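Local coordinates for protein glutathione S-transferase (PDB 4ISD) that probably acts as a glutathione transferase that conjugates glutathione to electrophilic substrates, and binds glutathione between its thioredoxin-like and helical domains, at residues A[18-23]-A[110-115]; A[77-82]-A[103-108]; A[145-150]-A[178-183]. All blocks are in the same frame, centred on the assembly; numbering follows the deposited sequence.

Interaction 1: residues A[18-23]-A[110-115]. With GSH (glutathione), chain F.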
loop_
_atom_site.group_PDB
_atom_site.type_symbol
_atom_site.label_atom_id
_atom_site.label_comp_id
_atom_site.label_asym_id
_atom_site.label_seq_id
_atom_site.Cartn_x
_atom_site.Cartn_y
_atom_site.Cartn_z
ATOM N N SER A 18 -15.916 -4.200 6.393
ATOM C CA SER A 18 -14.641 -3.770 5.803
ATOM C C SER A 18 -14.582 -3.707 4.265
ATOM O O SER A 18 -14.868 -4.685 3.578
ATOM C CB SER A 18 -13.493 -4.645 6.304
ATOM O OG SER A 18 -12.276 -4.302 5.650
ATOM N N ALA A 19 -14.188 -2.552 3.737
ATOM C CA ALA A 19 -13.980 -2.396 2.306
ATOM C C ALA A 19 -12.778 -3.209 1.853
ATOM O O ALA A 19 -12.622 -3.515 0.666
ATOM C CB ALA A 19 -13.753 -0.950 1.984
ATOM N N PHE A 20 -11.913 -3.545 2.801
ATOM C CA PHE A 20 -10.654 -4.179 2.465
ATOM C C PHE A 20 -10.765 -5.685 2.544
ATOM O O PHE A 20 -10.114 -6.401 1.784
ATOM C CB PHE A 20 -9.537 -3.637 3.357
ATOM C CG PHE A 20 -9.389 -2.147 3.273
ATOM C CD1 PHE A 20 -9.128 -1.538 2.046
ATOM C CD2 PHE A 20 -9.542 -1.350 4.405
ATOM C CE1 PHE A 20 -9.003 -0.154 1.948
ATOM C CE2 PHE A 20 -9.423 0.032 4.325
ATOM C CZ PHE A 20 -9.147 0.636 3.095
ATOM N N ALA A 21 -11.598 -6.156 3.464
ATOM C CA ALA A 21 -11.936 -7.562 3.530
ATOM C C ALA A 21 -12.571 -7.939 2.199
ATOM O O ALA A 21 -12.192 -8.928 1.556
ATOM C CB ALA A 21 -12.901 -7.814 4.669
ATOM N N MET A 22 -13.523 -7.116 1.775
ATOM C CA MET A 22 -14.258 -7.362 0.544
ATOM C C MET A 22 -13.317 -7.441 -0.654
ATOM O O MET A 22 -13.494 -8.269 -1.561
ATOM C CB MET A 22 -15.282 -6.263 0.335
ATOM C CG MET A 22 -16.042 -6.378 -0.953
ATOM S SD MET A 22 -17.346 -5.150 -1.006
ATOM C CE MET A 22 -17.315 -4.837 -2.758
ATOM N N SER A 23 -12.300 -6.593 -0.635
ATOM C CA SER A 23 -11.312 -6.559 -1.703
ATOM C C SER A 23 -10.581 -7.890 -1.875
ATOM O O SER A 23 -10.420 -8.374 -2.999
ATOM C CB SER A 23 -10.300 -5.455 -1.432
ATOM O OG SER A 23 -9.445 -5.311 -2.551
ATOM N N TRP A 110 -3.183 4.703 -2.737
ATOM C CA TRP A 110 -3.736 6.017 -2.482
ATOM C C TRP A 110 -4.982 5.847 -1.639
ATOM O O TRP A 110 -5.117 6.463 -0.576
ATOM C CB TRP A 110 -4.080 6.724 -3.786
ATOM C CG TRP A 110 -4.447 8.162 -3.591
ATOM C CD1 TRP A 110 -4.053 8.989 -2.568
ATOM C CD2 TRP A 110 -5.305 8.942 -4.430
ATOM N NE1 TRP A 110 -4.608 10.239 -2.732
ATOM C CE2 TRP A 110 -5.376 10.234 -3.869
ATOM C CE3 TRP A 110 -5.995 8.679 -5.610
ATOM C CZ2 TRP A 110 -6.128 11.254 -4.454
ATOM C CZ3 TRP A 110 -6.734 9.690 -6.181
ATOM C CH2 TRP A 110 -6.799 10.964 -5.603
ATOM N N ILE A 111 -5.877 4.986 -2.117
ATOM C CA ILE A 111 -7.124 4.694 -1.423
ATOM C C ILE A 111 -6.858 4.310 0.030
ATOM O O ILE A 111 -7.470 4.842 0.955
ATOM C CB ILE A 111 -7.886 3.577 -2.148
ATOM C CG1 ILE A 111 -8.498 4.135 -3.434
ATOM C CG2 ILE A 111 -8.948 2.977 -1.245
ATOM C CD1 ILE A 111 -9.012 3.084 -4.366
ATOM N N ARG A 112 -5.895 3.422 0.227
ATOM C CA ARG A 112 -5.613 2.900 1.545
ATOM C C ARG A 112 -4.878 3.873 2.475
ATOM O O ARG A 112 -4.755 3.589 3.673
ATOM C CB ARG A 112 -4.791 1.625 1.398
ATOM C CG ARG A 112 -5.575 0.431 0.894
ATOM C CD ARG A 112 -4.675 -0.695 0.425
ATOM N NE ARG A 112 -5.457 -1.865 0.051
ATOM C CZ ARG A 112 -6.204 -1.957 -1.053
ATOM N NH1 ARG A 112 -6.275 -0.933 -1.914
ATOM N NH2 ARG A 112 -6.888 -3.076 -1.295
ATOM N N SER A 113 -4.376 4.999 1.953
ATOM C CA SER A 113 -3.537 5.891 2.775
ATOM C C SER A 113 -3.926 7.377 2.752
ATOM O O SER A 113 -3.214 8.218 3.305
ATOM C CB SER A 113 -2.070 5.771 2.360
ATOM O OG SER A 113 -1.890 6.250 1.036
ATOM N N ASP A 114 -5.022 7.703 2.081
ATOM C CA ASP A 114 -5.517 9.070 2.060
ATOM C C ASP A 114 -6.993 9.023 2.429
ATOM O O ASP A 114 -7.513 7.951 2.770
ATOM C CB ASP A 114 -5.346 9.671 0.662
ATOM C CG ASP A 114 -4.913 11.128 0.692
ATOM O OD1 ASP A 114 -4.933 11.751 1.776
ATOM O OD2 ASP A 114 -4.552 11.652 -0.383
ATOM N N PHE A 115 -7.655 10.175 2.370
ATOM C CA PHE A 115 -9.116 10.256 2.502
ATOM C C PHE A 115 -9.599 9.994 3.926
ATOM O O PHE A 115 -10.776 9.713 4.151
ATOM C CB PHE A 115 -9.818 9.301 1.525
ATOM C CG PHE A 115 -9.378 9.458 0.100
ATOM C CD1 PHE A 115 -9.653 10.626 -0.603
ATOM C CD2 PHE A 115 -8.697 8.438 -0.545
ATOM C CE1 PHE A 115 -9.257 10.774 -1.933
ATOM C CE2 PHE A 115 -8.290 8.576 -1.880
ATOM C CZ PHE A 115 -8.574 9.744 -2.573
HETATM N N1 GSH F . -4.377 -1.249 4.447
HETATM C CA1 GSH F . -5.121 -2.284 5.131
HETATM C C1 GSH F . -5.584 -3.378 4.207
HETATM O O11 GSH F . -5.805 -3.164 2.979
HETATM O O12 GSH F . -5.732 -4.538 4.680
HETATM C CB1 GSH F . -6.247 -1.736 5.970
HETATM C CG1 GSH F . -6.849 -2.882 6.798
HETATM C CD1 GSH F . -7.859 -2.306 7.810
HETATM O OE1 GSH F . -7.921 -1.097 7.995
HETATM N N2 GSH F . -8.752 -3.207 8.542
HETATM C CA2 GSH F . -9.722 -2.719 9.497
HETATM C C2 GSH F . -9.396 -3.222 10.870
HETATM O O2 GSH F . -8.896 -4.319 11.037
HETATM C CB2 GSH F . -11.100 -3.207 9.155
HETATM S SG2 GSH F . -12.178 -1.805 9.000
HETATM N N3 GSH F . -9.680 -2.414 12.032
HETATM C CA3 GSH F . -9.335 -2.956 13.331
HETATM C C3 GSH F . -8.185 -2.148 13.859
HETATM O O31 GSH F . -7.451 -1.502 13.058
HETATM O O32 GSH F . -7.963 -2.109 15.105
#

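Interaction 2: residues A[77-82]-A[103-108]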
loop_
_atom_site.group_PDB
_atom_site.type_symbol
_atom_site.label_atom_id
_atom_site.label_comp_id
_atom_site.label_asym_id
_atom_site.label_seq_id
_atom_site.Cartn_x
_atom_site.Cartn_y
_atom_site.Cartn_z
ATOM N N ILE A 77 -2.054 -9.054 -0.335
ATOM C CA ILE A 77 -2.773 -10.270 -0.672
ATOM C C ILE A 77 -3.055 -10.362 -2.181
ATOM O O ILE A 77 -2.803 -11.405 -2.800
ATOM C CB ILE A 77 -4.090 -10.382 0.123
ATOM C CG1 ILE A 77 -3.785 -10.505 1.620
ATOM C CG2 ILE A 77 -4.924 -11.567 -0.382
ATOM C CD1 ILE A 77 -5.018 -10.521 2.521
ATOM N N ALA A 78 -3.571 -9.280 -2.769
ATOM C CA ALA A 78 -3.848 -9.262 -4.207
ATOM C C ALA A 78 -2.592 -9.533 -5.041
ATOM O O ALA A 78 -2.642 -10.302 -6.010
ATOM C CB ALA A 78 -4.478 -7.946 -4.618
ATOM N N GLU A 79 -1.476 -8.917 -4.655
ATOM C CA GLU A 79 -0.202 -9.058 -5.367
ATOM C C GLU A 79 0.304 -10.485 -5.287
ATOM O O GLU A 79 0.907 -11.017 -6.230
ATOM C CB GLU A 79 0.846 -8.141 -4.734
ATOM C CG GLU A 79 0.513 -6.668 -4.798
ATOM C CD GLU A 79 0.939 -6.045 -6.104
ATOM O OE1 GLU A 79 1.605 -6.735 -6.918
ATOM O OE2 GLU A 79 0.604 -4.863 -6.316
ATOM N N TYR A 80 0.064 -11.097 -4.134
ATOM C CA TYR A 80 0.576 -12.426 -3.846
ATOM C C TYR A 80 -0.248 -13.511 -4.528
ATOM O O TYR A 80 0.311 -14.469 -5.082
ATOM C CB TYR A 80 0.608 -12.645 -2.332
ATOM C CG TYR A 80 0.867 -14.071 -1.922
ATOM C CD1 TYR A 80 2.151 -14.604 -1.971
ATOM C CD2 TYR A 80 -0.177 -14.888 -1.480
ATOM C CE1 TYR A 80 2.391 -15.917 -1.592
ATOM C CE2 TYR A 80 0.057 -16.192 -1.093
ATOM C CZ TYR A 80 1.338 -16.701 -1.158
ATOM O OH TYR A 80 1.569 -18.002 -0.786
ATOM N N LEU A 81 -1.574 -13.378 -4.480
ATOM C CA LEU A 81 -2.433 -14.339 -5.173
ATOM C C LEU A 81 -2.210 -14.255 -6.685
ATOM O O LEU A 81 -2.248 -15.261 -7.379
ATOM C CB LEU A 81 -3.904 -14.151 -4.807
ATOM C CG LEU A 81 -4.295 -14.502 -3.366
ATOM C CD1 LEU A 81 -5.744 -14.088 -3.087
ATOM C CD2 LEU A 81 -4.103 -15.984 -3.094
ATOM N N ASP A 82 -1.922 -13.052 -7.174
ATOM C CA ASP A 82 -1.602 -12.853 -8.581
ATOM C C ASP A 82 -0.289 -13.508 -9.003
ATOM O O ASP A 82 -0.090 -13.789 -10.182
ATOM C CB ASP A 82 -1.562 -11.363 -8.912
ATOM C CG ASP A 82 -2.398 -11.017 -10.129
ATOM O OD1 ASP A 82 -3.513 -11.571 -10.263
ATOM O OD2 ASP A 82 -1.937 -10.196 -10.952
ATOM N N LEU A 103 -0.087 1.977 -12.271
ATOM C CA LEU A 103 -1.181 2.898 -11.971
ATOM C C LEU A 103 -2.235 2.277 -11.043
ATOM O O LEU A 103 -2.827 2.967 -10.191
ATOM C CB LEU A 103 -1.827 3.419 -13.256
ATOM C CG LEU A 103 -0.889 4.282 -14.091
ATOM C CD1 LEU A 103 -1.590 4.857 -15.289
ATOM C CD2 LEU A 103 -0.290 5.388 -13.228
ATOM N N ALA A 104 -2.472 0.978 -11.202
ATOM C CA ALA A 104 -3.414 0.298 -10.330
ATOM C C ALA A 104 -2.810 0.214 -8.927
ATOM O O ALA A 104 -3.485 0.474 -7.927
ATOM C CB ALA A 104 -3.745 -1.086 -10.876
ATOM N N ARG A 105 -1.527 -0.130 -8.863
ATOM C CA ARG A 105 -0.810 -0.147 -7.602
ATOM C C ARG A 105 -0.862 1.213 -6.914
ATOM O O ARG A 105 -1.116 1.307 -5.700
ATOM C CB ARG A 105 0.629 -0.582 -7.821
ATOM C CG ARG A 105 0.785 -2.091 -7.988
ATOM C CD ARG A 105 2.199 -2.409 -8.423
ATOM N NE ARG A 105 2.472 -3.832 -8.511
ATOM C CZ ARG A 105 3.365 -4.354 -9.343
ATOM N NH1 ARG A 105 4.045 -3.557 -10.169
ATOM N NH2 ARG A 105 3.565 -5.667 -9.362
ATOM N N GLN A 106 -0.631 2.264 -7.691
ATOM C CA GLN A 106 -0.839 3.619 -7.189
ATOM C C GLN A 106 -2.247 3.860 -6.628
ATOM O O GLN A 106 -2.399 4.406 -5.532
ATOM C CB GLN A 106 -0.557 4.638 -8.276
ATOM C CG GLN A 106 -1.110 6.009 -7.956
ATOM C CD GLN A 106 -0.752 7.024 -9.019
ATOM O OE1 GLN A 106 0.183 7.825 -8.849
ATOM N NE2 GLN A 106 -1.487 6.990 -10.137
ATOM N N LEU A 107 -3.275 3.465 -7.373
ATOM C CA LEU A 107 -4.647 3.726 -6.936
ATOM C C LEU A 107 -4.964 2.995 -5.615
ATOM O O LEU A 107 -5.481 3.611 -4.668
ATOM C CB LEU A 107 -5.652 3.391 -8.048
ATOM C CG LEU A 107 -7.161 3.642 -7.875
ATOM C CD1 LEU A 107 -7.458 5.045 -7.344
ATOM C CD2 LEU A 107 -7.900 3.400 -9.203
ATOM N N GLN A 108 -4.619 1.706 -5.547
ATOM C CA GLN A 108 -4.757 0.905 -4.317
ATOM C C GLN A 108 -4.112 1.549 -3.089
ATOM O O GLN A 108 -4.718 1.622 -2.024
ATOM C CB GLN A 108 -4.176 -0.502 -4.512
ATOM C CG GLN A 108 -4.975 -1.365 -5.482
ATOM C CD GLN A 108 -4.871 -2.835 -5.152
ATOM O OE1 GLN A 108 -3.854 -3.475 -5.444
ATOM N NE2 GLN A 108 -5.922 -3.384 -4.520
#

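Interaction 3: residues A[145-150]-A[178-183]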
loop_
_atom_site.group_PDB
_atom_site.type_symbol
_atom_site.label_atom_id
_atom_site.label_comp_id
_atom_site.label_asym_id
_atom_site.label_seq_id
_atom_site.Cartn_x
_atom_site.Cartn_y
_atom_site.Cartn_z
ATOM N N GLU A 145 -12.775 16.840 -2.570
ATOM C CA GLU A 145 -12.418 17.453 -3.839
ATOM C C GLU A 145 -11.468 16.553 -4.618
ATOM O O GLU A 145 -11.650 16.306 -5.819
ATOM C CB GLU A 145 -11.790 18.813 -3.576
ATOM C CG GLU A 145 -11.245 19.520 -4.786
ATOM C CD GLU A 145 -10.867 20.956 -4.461
ATOM O OE1 GLU A 145 -10.738 21.283 -3.258
ATOM O OE2 GLU A 145 -10.711 21.763 -5.402
ATOM N N LYS A 146 -10.461 16.041 -3.920
ATOM C CA LYS A 146 -9.469 15.183 -4.545
ATOM C C LYS A 146 -10.136 13.915 -5.055
ATOM O O LYS A 146 -9.825 13.440 -6.151
ATOM C CB LYS A 146 -8.348 14.859 -3.562
ATOM N N LEU A 147 -11.074 13.382 -4.277
ATOM C CA LEU A 147 -11.794 12.173 -4.681
ATOM C C LEU A 147 -12.609 12.409 -5.954
ATOM O O LEU A 147 -12.528 11.642 -6.908
ATOM C CB LEU A 147 -12.716 11.675 -3.567
ATOM C CG LEU A 147 -13.355 10.337 -3.937
ATOM C CD1 LEU A 147 -12.256 9.356 -4.311
ATOM C CD2 LEU A 147 -14.242 9.779 -2.821
ATOM N N LEU A 148 -13.382 13.488 -5.977
ATOM C CA LEU A 148 -14.240 13.748 -7.126
ATOM C C LEU A 148 -13.423 14.018 -8.380
ATOM O O LEU A 148 -13.778 13.574 -9.466
ATOM C CB LEU A 148 -15.181 14.910 -6.844
ATOM C CG LEU A 148 -16.225 15.151 -7.921
ATOM C CD1 LEU A 148 -17.134 13.952 -8.027
ATOM C CD2 LEU A 148 -17.009 16.394 -7.586
ATOM N N SER A 149 -12.317 14.733 -8.220
ATOM C CA SER A 149 -11.455 15.060 -9.348
ATOM C C SER A 149 -10.800 13.817 -9.928
ATOM O O SER A 149 -10.668 13.696 -11.144
ATOM C CB SER A 149 -10.383 16.063 -8.934
ATOM O OG SER A 149 -9.550 16.376 -10.038
ATOM N N ALA A 150 -10.392 12.893 -9.059
ATOM C CA ALA A 150 -9.832 11.629 -9.525
ATOM C C ALA A 150 -10.890 10.848 -10.302
ATOM O O ALA A 150 -10.615 10.313 -11.377
ATOM C CB ALA A 150 -9.319 10.804 -8.360
ATOM N N ASN A 178 -18.104 5.638 -2.752
ATOM C CA ASN A 178 -19.375 5.734 -2.039
ATOM C C ASN A 178 -19.363 6.803 -0.946
ATOM O O ASN A 178 -20.392 7.080 -0.328
ATOM C CB ASN A 178 -19.815 4.369 -1.492
ATOM C CG ASN A 178 -20.508 3.511 -2.555
ATOM O OD1 ASN A 178 -19.908 2.594 -3.139
ATOM N ND2 ASN A 178 -21.779 3.816 -2.816
ATOM N N ARG A 179 -18.199 7.411 -0.727
ATOM C CA ARG A 179 -18.053 8.469 0.269
ATOM C C ARG A 179 -18.442 9.811 -0.319
ATOM O O ARG A 179 -18.539 10.815 0.402
ATOM C CB ARG A 179 -16.613 8.551 0.770
ATOM C CG ARG A 179 -16.101 7.294 1.430
ATOM C CD ARG A 179 -16.761 7.048 2.768
ATOM N NE ARG A 179 -16.050 6.001 3.494
ATOM C CZ ARG A 179 -16.187 5.766 4.794
ATOM N NH1 ARG A 179 -15.492 4.792 5.373
ATOM N NH2 ARG A 179 -17.015 6.510 5.515
ATOM N N LEU A 180 -18.645 9.834 -1.634
ATOM C CA LEU A 180 -19.034 11.061 -2.314
ATOM C C LEU A 180 -20.417 11.496 -1.838
ATOM O O LEU A 180 -20.751 12.686 -1.844
ATOM C CB LEU A 180 -19.009 10.867 -3.831
ATOM C CG LEU A 180 -17.607 10.788 -4.443
ATOM C CD1 LEU A 180 -17.705 10.663 -5.959
ATOM C CD2 LEU A 180 -16.802 12.018 -4.057
ATOM N N VAL A 181 -21.197 10.519 -1.390
ATOM C CA VAL A 181 -22.538 10.764 -0.889
ATOM C C VAL A 181 -22.536 11.725 0.308
ATOM O O VAL A 181 -23.518 12.446 0.532
ATOM C CB VAL A 181 -23.270 9.437 -0.545
ATOM C CG1 VAL A 181 -22.757 8.869 0.757
ATOM C CG2 VAL A 181 -24.755 9.657 -0.453
ATOM N N ALA A 182 -21.434 11.758 1.057
ATOM C CA ALA A 182 -21.347 12.616 2.246
ATOM C C ALA A 182 -20.762 14.004 1.954
ATOM O O ALA A 182 -20.681 14.861 2.846
ATOM C CB ALA A 182 -20.553 11.929 3.340
ATOM N N CYS A 183 -20.355 14.216 0.704
ATOM C CA CYS A 183 -19.755 15.479 0.295
ATOM C C CYS A 183 -20.828 16.475 -0.133
ATOM O O CYS A 183 -22.018 16.254 0.088
ATOM C CB CYS A 183 -18.741 15.262 -0.835
ATOM S SG CYS A 183 -17.344 14.144 -0.427
#

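Interaction 1: residues A[18-23]-A[110-115]
The glutathione site lies in the cleft between the two domains, and here F20 from the start of helix 19-31 meets R112 of helix 98-113. The closest approach is between CE1 of F20 and CG of R112, 3.6 Å apart, as the two side chains run past each other in opposite directions. CD1 of F20 lies over one face of the guanidinium, offset toward its rim, with the ring and guanidinium planes 45° apart. CG2 of I111 lies near the plane of the F20 ring, at its edge.

A phenylalanine suits this place because its flank is apolar: CD2 of F20 packs against CB1, a methylene of the gamma-glutamyl part of glutathione, at 3.7 Å. The arginine supplies charge. Extended from CG to NE, R112 brings NE within 3.2 Å of glutathione O11, a carboxylate oxygen, and makes a hydrogen bond bent to 139°. Its other nitrogens are held by the protein: NH1 by D172 in a salt bridge and by the carbonyl of Q108, NH2 by the hydroxyl of S74. S23 OG, at the guanidinium edge, is itself bonded to D172.

In the thioredoxin-like GST fold the first helix begins beside the cysteinyl sulfur of glutathione. S18 is its N-cap: a chi1 near 175° places the hydroxyl opposite the backbone N, where it faces the first amides of the helix and accepts from those of F20 at 3.0 Å and A21 at 2.9 Å. The same OG is 4.2 Å from glutathione SG2.

Interaction 2: residues A[77-82]-A[103-108]
NE of R105 donates to OE2 of E79 at 3.1 Å, the shortest of the polar bonds that tie helix 98-113 to helix 74-84 here. OE2 lies in the plane of the guanidinium, and NE approaches it from the syn side, 19° out of the carboxylate plane. Two weak bonds complete a bidentate salt bridge: OE1 of E79 receives NH2 of R105 at 3.3 Å and also NE of R105 at 3.4 Å. The carboxylate thus faces the guanidinium edge, the planes only 21° apart; this near-coplanarity is what a side-on carboxylate-guanidinium pair favours and should limit rotation of both groups.

The side chains cross at about a right angle. R105 is extended from CG to NE and spans the gap between segments 77-82 and 103-108, whose nearest CA atoms, those of E79 and R105, are 9.2 Å apart. E79 is bent at chi2 (-85°), which turns its carboxylate across the arginine shaft. A long arginine suits a separation this wide, and the glutamate is a shorter partner of opposite charge. A78 and Q108 point toward the other segment without close contact; A78 packs on V27 of helix 19-31, while NE2 of Q108 bonds to D172.

The charges extend into the dimer, since both helices also take part in its interface. NH1 of R105 forms a salt bridge with E83 of the second subunit, and R105 packs on R105 of that subunit. E79 and R105 of each chain form long, weak ion pairs across the interface. On its other sides, helix 74-84 lies against strand 63-66 and helix 19-31 of the thioredoxin-like domain, and helix 98-113 against helix 168-177.

Interaction 3: residues A[145-150]-A[178-183]
L148 on the middle of helix 139-154 and L180 on a short 3-10 segment bring their backbones to 7.3 Å between CA atoms, close enough for their branched side chains to mesh without any polar bond. The 3-10 turn is tied by the amide of A182 to the carbonyl of R179 at 3.1 Å, and by the amide of C183 to the carbonyl of L180 at 3.0 Å. It aims L180 at the helix.

L180 divides its two methyl branches between successive helix residues. Its CD2 rests against CD2 of L147 at 3.6 Å, with CG of L147 hardly farther away, and the two side chains meet at a slant. Its CD1 meets CD1 of L148 at 3.9 Å, and here the chains run roughly at right angles. In both helix leucines chi1 (-174° for L147) sets CG opposite the backbone N, which swings their branches out from the helix wall, while in L180 CG stands opposite the carbonyl carbon (chi1 -73°). Leucine suits the place of L180, since its forked end offers two methyls, one to each of two neighbouring helix residues. At the margin, CB of R179 is 4.5 Å from CD2 of L147, but the guanidinium of R179 turns off from the helix.

A covalent tie lies next to this packing: C183 forms a disulfide with C144, the residue just before E145, so the end of the turn is stapled to the helix. The contact belongs to the all-helical C-terminal domain. L147 also packs on F115, which follows helix 98-113, and on F173 and L177 of helix 168-177, which leads into the turn; L148 reaches D185 and P188 on the way to helix 189-199, where W199 bonds to N178.

Helix 98-113 carries one side of both interaction 1 and interaction 2, whose centres are about 12 Å apart; the carbonyl of Q108 bonds to NH1 of R112, and D172 takes bonds from both side chains. Interaction 1 lines the glutathione pocket, whereas in interaction 2 the E79 side chain is about 11 Å from a bound glutathione and the salt bridge faces the second subunit. Interaction 3, about 14 Å from interaction 1 between centres, touches it directly: W110 CZ3 meets A150 CB at 3.6 Å, and CE1 of F115 packs on CB of L147. Its R179 side chain is about 8 Å from a bound glutathione. Interactions 2 and 3, centres about 22 Å apart, do not touch.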